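Local atomic coordinates of pheromome Binding Protein (Epiphyas postvittana, PDB entry 6VQ5), a protein that probably binds odorants, as members of the insect pheromone- and general-odorant-binding protein family do, within a small all-helical fold cross-linked by three disulfides. Residues 15-19 and 54-59; 44-50 and 106-112. One frame throughout, in Å; residues are numbered along the deposited sequence.

Contact 1 of 2, residues 15-19 and 54-59; sequences VLEEC and CMSKKL
Val15 lies over the backbone and side chain of Met55: its CG1 is 3.4 Å from both Met55 CA and Met55 CB, while its CG2 reaches Lys58 CB at 3.8 Å and Leu59 CD2 at 3.7 Å. Residues 15-19 form a helical turn within helix 13-23, and 54-58 the last turn of helix 46-58, with Leu59 the first residue to leave helical phi/psi (-94°/7°). The N-to-C directions of helical segments 15-19 and 54-58 diverge by 125°, and their axes approach to 9.2 Å. In register, the CA of Val15 faces that of Met55 at 5.6 Å and the CA of Cys19 that of Cys54 at 5.9 Å. One helical turn beyond Val15, the disulfide bridges the gap, Cys19 SG to Cys54 SG at 2.0 Å with chi3 of -88°; Cys19 takes chi1 m and Cys54 chi1 t. Cys19 SG also packs against Met55 CG (3.8 Å) and Lys58 CD (3.7 Å). Met55, in an m, t, p conformation, brings SD to 3.9 Å from Leu16 CD1, and Leu16 in turn packs on Ile30 and Leu33 of helix 28-37. Along the outer margin Lys58 extends its chain with chi2 and chi3 t, then turns at chi4 m so that NZ forms a salt bridge with Glu18 OE1 at 3.1 Å; NZ has a second, stronger partner in Glu22. This cystine belongs to the three-disulfide framework of the PBP/GOBP fold. The contact thus combines apolar packing around Val15 and Met55 with a covalent cystine and an ionic pair between Glu18 and Lys58, so the helix pairing does not rest on packing alone.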
loop_
_atom_site.group_PDB
_atom_site.type_symbol
_atom_site.label_atom_id
_atom_site.label_comp_id
_atom_site.label_asym_id
_atom_site.label_seq_id
_atom_site.Cartn_x
_atom_site.Cartn_y
_atom_site.Cartn_z
ATOM N N VAL A 15 -12.773 -1.341 -3.415
ATOM C CA VAL A 15 -11.837 -2.416 -2.996
ATOM C C VAL A 15 -11.679 -2.357 -1.470
ATOM O O VAL A 15 -11.673 -3.445 -0.851
ATOM C CB VAL A 15 -10.522 -2.294 -3.787
ATOM C CG1 VAL A 15 -9.316 -2.786 -3.020
ATOM C CG2 VAL A 15 -10.635 -3.019 -5.108
ATOM N N LEU A 16 -11.620 -1.155 -0.886
ATOM C CA LEU A 16 -11.587 -0.958 0.593
ATOM C C LEU A 16 -12.862 -1.535 1.232
ATOM O O LEU A 16 -12.735 -2.297 2.210
ATOM C CB LEU A 16 -11.430 0.531 0.933
ATOM C CG LEU A 16 -11.372 0.867 2.426
ATOM C CD1 LEU A 16 -10.406 -0.051 3.157
ATOM C CD2 LEU A 16 -10.976 2.316 2.670
ATOM N N GLU A 17 -14.039 -1.159 0.716
ATOM C CA GLU A 17 -15.368 -1.601 1.215
ATOM C C GLU A 17 -15.489 -3.118 1.102
ATOM O O GLU A 17 -16.045 -3.735 2.031
ATOM C CB GLU A 17 -16.491 -0.914 0.445
ATOM C CG GLU A 17 -16.744 0.517 0.882
ATOM C CD GLU A 17 -16.920 0.728 2.375
ATOM O OE1 GLU A 17 -17.895 0.241 2.937
ATOM O OE2 GLU A 17 -16.067 1.360 2.981
ATOM N N GLU A 18 -15.025 -3.701 -0.001
ATOM C CA GLU A 18 -15.079 -5.173 -0.186
ATOM C C GLU A 18 -14.233 -5.803 0.913
ATOM O O GLU A 18 -14.773 -6.649 1.645
ATOM C CB GLU A 18 -14.592 -5.597 -1.572
ATOM C CG GLU A 18 -15.615 -5.362 -2.662
ATOM C CD GLU A 18 -15.175 -5.840 -4.032
ATOM O OE1 GLU A 18 -14.000 -6.208 -4.190
ATOM O OE2 GLU A 18 -16.033 -5.897 -4.936
ATOM N N CYS A 19 -12.983 -5.361 1.044
ATOM C CA CYS A 19 -12.006 -5.904 2.016
ATOM C C CYS A 19 -12.543 -5.762 3.435
ATOM O O CYS A 19 -12.287 -6.674 4.249
ATOM C CB CYS A 19 -10.658 -5.228 1.842
ATOM S SG CYS A 19 -9.873 -5.778 0.308
ATOM N N CYS A 54 -5.312 -7.599 1.087
ATOM C CA CYS A 54 -6.659 -7.793 0.487
ATOM C C CYS A 54 -6.856 -6.824 -0.685
ATOM O O CYS A 54 -7.280 -7.278 -1.762
ATOM C CB CYS A 54 -7.776 -7.601 1.504
ATOM S SG CYS A 54 -9.410 -7.725 0.734
ATOM N N MET A 55 -6.572 -5.540 -0.475
ATOM C CA MET A 55 -6.802 -4.493 -1.501
ATOM C C MET A 55 -5.822 -4.710 -2.655
ATOM O O MET A 55 -6.257 -4.592 -3.818
ATOM C CB MET A 55 -6.653 -3.078 -0.930
ATOM C CG MET A 55 -7.760 -2.674 0.040
ATOM S SD MET A 55 -7.371 -1.094 0.880
ATOM C CE MET A 55 -7.377 0.013 -0.529
ATOM N N SER A 56 -4.569 -5.046 -2.336
ATOM C CA SER A 56 -3.469 -5.259 -3.318
ATOM C C SER A 56 -3.845 -6.398 -4.282
ATOM O O SER A 56 -3.759 -6.197 -5.506
ATOM C CB SER A 56 -2.141 -5.503 -2.612
ATOM O OG SER A 56 -1.702 -4.335 -1.920
ATOM N N LYS A 57 -4.311 -7.526 -3.749
ATOM C CA LYS A 57 -4.791 -8.691 -4.538
ATOM C C LYS A 57 -5.921 -8.266 -5.484
ATOM O O LYS A 57 -5.833 -8.573 -6.687
ATOM C CB LYS A 57 -5.258 -9.801 -3.595
ATOM C CG LYS A 57 -4.127 -10.642 -3.026
ATOM C CD LYS A 57 -4.523 -11.486 -1.838
ATOM C CE LYS A 57 -3.458 -12.502 -1.482
ATOM N NZ LYS A 57 -3.830 -13.291 -0.285
ATOM N N LYS A 58 -6.941 -7.586 -4.960
ATOM C CA LYS A 58 -8.128 -7.146 -5.735
ATOM C C LYS A 58 -7.728 -6.151 -6.826
ATOM O O LYS A 58 -8.436 -6.109 -7.846
ATOM C CB LYS A 58 -9.176 -6.531 -4.810
ATOM C CG LYS A 58 -9.928 -7.537 -3.952
ATOM C CD LYS A 58 -10.946 -6.884 -3.047
ATOM C CE LYS A 58 -11.737 -7.884 -2.234
ATOM N NZ LYS A 58 -12.584 -8.734 -3.090
ATOM N N LEU A 59 -6.653 -5.382 -6.640
ATOM C CA LEU A 59 -6.135 -4.462 -7.691
ATOM C C LEU A 59 -5.044 -5.164 -8.505
ATOM O O LEU A 59 -4.435 -4.491 -9.348
ATOM C CB LEU A 59 -5.610 -3.181 -7.040
ATOM C CG LEU A 59 -6.649 -2.372 -6.262
ATOM C CD1 LEU A 59 -5.990 -1.216 -5.530
ATOM C CD2 LEU A 59 -7.750 -1.869 -7.187
#

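Contact 2 of 2, residues 44-50 and 106-112; sequences LNRDVGC and DQCMKAL
Leu112, Cys108 and Arg46 give up the most surface where the first turn of helix 46-58 crosses the start of helix 107-121, nearly at right angles (87°) with the axes 7.2 Å apart. Leu112 (chi1 t, chi2 p) sets CD1 4.1 Å from both Leu44 CB and Val48 CG1, and its CD2 lies 3.5 Å from Asn45 O. Such a close crossing is possible at Gly49, whose CA is 4.3 Å from Leu112 CA and makes a CA-H...O contact to Cys108 O at 3.1 Å; a CB there would clash with that oxygen. Cys108 (chi1 m) forms a disulfide with Cys50 (chi1 m), SG to SG 2.1 Å, chi3 113°, one of the three cystines of the six-cysteine scaffold of insect odorant-binding proteins. Both helices begin here: Asp106 is an N-cap, its OD1 accepting from Met109 N at 3.1 Å and, weakly, from Cys108 N at 2.7 Å, and Asn45 OD1 caps Val48 N weakly at 3.4 Å. Arg46 stretches out (chi1 to chi3 t), passing CB 4.0 Å from Met109 SD, and its NE makes a very short salt-bridge hydrogen bond of 2.5 Å to Asp106 OD2, while Cys108 SG lies over one guanidinium face.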
loop_
_atom_site.group_PDB
_atom_site.type_symbol
_atom_site.label_atom_id
_atom_site.label_comp_id
_atom_site.label_asym_id
_atom_site.label_seq_id
_atom_site.Cartn_x
_atom_site.Cartn_y
_atom_site.Cartn_z
ATOM N N LEU A 44 -0.963 1.745 13.900
ATOM C CA LEU A 44 -1.295 0.776 12.827
ATOM C C LEU A 44 -0.983 -0.646 13.329
ATOM O O LEU A 44 0.141 -0.888 13.754
ATOM C CB LEU A 44 -0.511 1.121 11.561
ATOM C CG LEU A 44 -0.719 2.527 11.009
ATOM C CD1 LEU A 44 0.180 2.758 9.806
ATOM C CD2 LEU A 44 -2.166 2.789 10.635
ATOM N N ASN A 45 -1.958 -1.555 13.281
ATOM C CA ASN A 45 -1.810 -2.951 13.773
ATOM C C ASN A 45 -1.784 -3.891 12.564
ATOM O O ASN A 45 -1.913 -3.413 11.431
ATOM C CB ASN A 45 -2.893 -3.325 14.792
ATOM C CG ASN A 45 -4.304 -3.245 14.235
ATOM O OD1 ASN A 45 -4.523 -3.152 13.019
ATOM N ND2 ASN A 45 -5.275 -3.252 15.135
ATOM N N ARG A 46 -1.587 -5.180 12.817
ATOM C CA ARG A 46 -1.478 -6.241 11.790
ATOM C C ARG A 46 -2.666 -6.154 10.817
ATOM O O ARG A 46 -2.449 -6.269 9.596
ATOM C CB ARG A 46 -1.409 -7.591 12.501
ATOM C CG ARG A 46 -1.100 -8.744 11.568
ATOM C CD ARG A 46 -1.032 -10.059 12.303
ATOM N NE ARG A 46 -0.843 -11.141 11.353
ATOM C CZ ARG A 46 -1.802 -11.713 10.641
ATOM N NH1 ARG A 46 -3.055 -11.318 10.751
ATOM N NH2 ARG A 46 -1.501 -12.690 9.807
ATOM N N ASP A 47 -3.877 -5.953 11.332
ATOM C CA ASP A 47 -5.116 -5.950 10.510
ATOM C C ASP A 47 -5.003 -4.904 9.401
ATOM O O ASP A 47 -5.554 -5.152 8.327
ATOM C CB ASP A 47 -6.369 -5.710 11.358
ATOM C CG ASP A 47 -6.726 -6.864 12.282
ATOM O OD1 ASP A 47 -6.321 -8.018 11.974
ATOM O OD2 ASP A 47 -7.400 -6.596 13.301
ATOM N N VAL A 48 -4.332 -3.772 9.640
ATOM C CA VAL A 48 -4.139 -2.731 8.589
ATOM C C VAL A 48 -3.301 -3.365 7.479
ATOM O O VAL A 48 -3.571 -3.093 6.285
ATOM C CB VAL A 48 -3.498 -1.438 9.128
ATOM C CG1 VAL A 48 -3.248 -0.412 8.022
ATOM C CG2 VAL A 48 -4.339 -0.824 10.231
ATOM N N GLY A 49 -2.326 -4.184 7.859
ATOM C CA GLY A 49 -1.547 -5.003 6.909
ATOM C C GLY A 49 -2.444 -5.930 6.110
ATOM O O GLY A 49 -2.313 -5.947 4.888
ATOM N N CYS A 50 -3.334 -6.673 6.768
ATOM C CA CYS A 50 -4.263 -7.633 6.110
ATOM C C CYS A 50 -5.175 -6.857 5.129
ATOM O O CYS A 50 -5.382 -7.331 3.996
ATOM C CB CYS A 50 -5.021 -8.463 7.150
ATOM S SG CYS A 50 -3.978 -9.471 8.262
ATOM N N ASP A 106 5.146 -13.139 8.161
ATOM C CA ASP A 106 3.708 -12.790 8.190
ATOM C C ASP A 106 3.438 -11.826 7.033
ATOM O O ASP A 106 3.970 -10.712 7.067
ATOM C CB ASP A 106 3.380 -12.201 9.563
ATOM C CG ASP A 106 1.992 -11.628 9.676
ATOM O OD1 ASP A 106 1.384 -11.340 8.627
ATOM O OD2 ASP A 106 1.544 -11.468 10.816
ATOM N N GLN A 107 2.640 -12.232 6.046
ATOM C CA GLN A 107 2.429 -11.448 4.795
ATOM C C GLN A 107 1.592 -10.202 5.090
ATOM O O GLN A 107 1.667 -9.257 4.285
ATOM C CB GLN A 107 1.768 -12.294 3.703
ATOM C CG GLN A 107 2.677 -13.360 3.102
ATOM C CD GLN A 107 1.898 -14.207 2.120
ATOM O OE1 GLN A 107 0.880 -13.770 1.573
ATOM N NE2 GLN A 107 2.358 -15.433 1.884
ATOM N N CYS A 108 0.824 -10.204 6.188
ATOM C CA CYS A 108 0.072 -9.028 6.698
ATOM C C CYS A 108 1.062 -7.971 7.230
ATOM O O CYS A 108 0.965 -6.789 6.820
ATOM C CB CYS A 108 -0.941 -9.428 7.770
ATOM S SG CYS A 108 -2.431 -10.235 7.117
ATOM N N MET A 109 2.006 -8.382 8.086
ATOM C CA MET A 109 3.058 -7.500 8.652
ATOM C C MET A 109 3.983 -7.035 7.529
ATOM O O MET A 109 4.314 -5.833 7.511
ATOM C CB MET A 109 3.853 -8.204 9.753
ATOM C CG MET A 109 3.037 -8.398 11.045
ATOM S SD MET A 109 2.449 -6.823 11.812
ATOM C CE MET A 109 4.024 -6.035 12.144
ATOM N N LYS A 110 4.327 -7.934 6.601
ATOM C CA LYS A 110 5.176 -7.618 5.423
ATOM C C LYS A 110 4.554 -6.455 4.639
ATOM O O LYS A 110 5.309 -5.533 4.244
ATOM C CB LYS A 110 5.347 -8.837 4.521
ATOM C CG LYS A 110 6.369 -8.642 3.412
ATOM C CD LYS A 110 6.747 -9.890 2.645
ATOM C CE LYS A 110 6.307 -9.838 1.197
ATOM N NZ LYS A 110 7.070 -10.794 0.362
ATOM N N ALA A 111 3.233 -6.477 4.424
ATOM C CA ALA A 111 2.509 -5.458 3.627
ATOM C C ALA A 111 2.471 -4.131 4.393
ATOM O O ALA A 111 2.642 -3.058 3.767
ATOM C CB ALA A 111 1.126 -5.952 3.287
ATOM N N LEU A 112 2.238 -4.182 5.701
ATOM C CA LEU A 112 2.208 -2.948 6.526
ATOM C C LEU A 112 3.581 -2.269 6.434
ATOM O O LEU A 112 3.626 -1.061 6.148
ATOM C CB LEU A 112 1.841 -3.289 7.971
ATOM C CG LEU A 112 1.712 -2.094 8.904
ATOM C CD1 LEU A 112 0.735 -1.092 8.329
ATOM C CD2 LEU A 112 1.293 -2.527 10.290
#

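How the contacts relate
Both contacts use helix 46-58, contact 2 at its N-terminal end and contact 1 at its C-terminal end, with their centres about 14 Å apart. Contact 1 joins it to helix 13-23, earlier in the chain, and contact 2 to helix 107-121, later. Along the sequence the segments alternate, 15-19, 44-50, 54-59, 106-112, so the two connections cross; beyond adjoining in sequence on the shared helix they do not touch. Each carries a disulfide, and the third, Cys97-Cys117, ties helix 84-100 to helix 107-121. The three cystines therefore connect four of the six helices in one covalent series, with helix 46-58 linking the N-terminal helix to the C-terminal part of the fold.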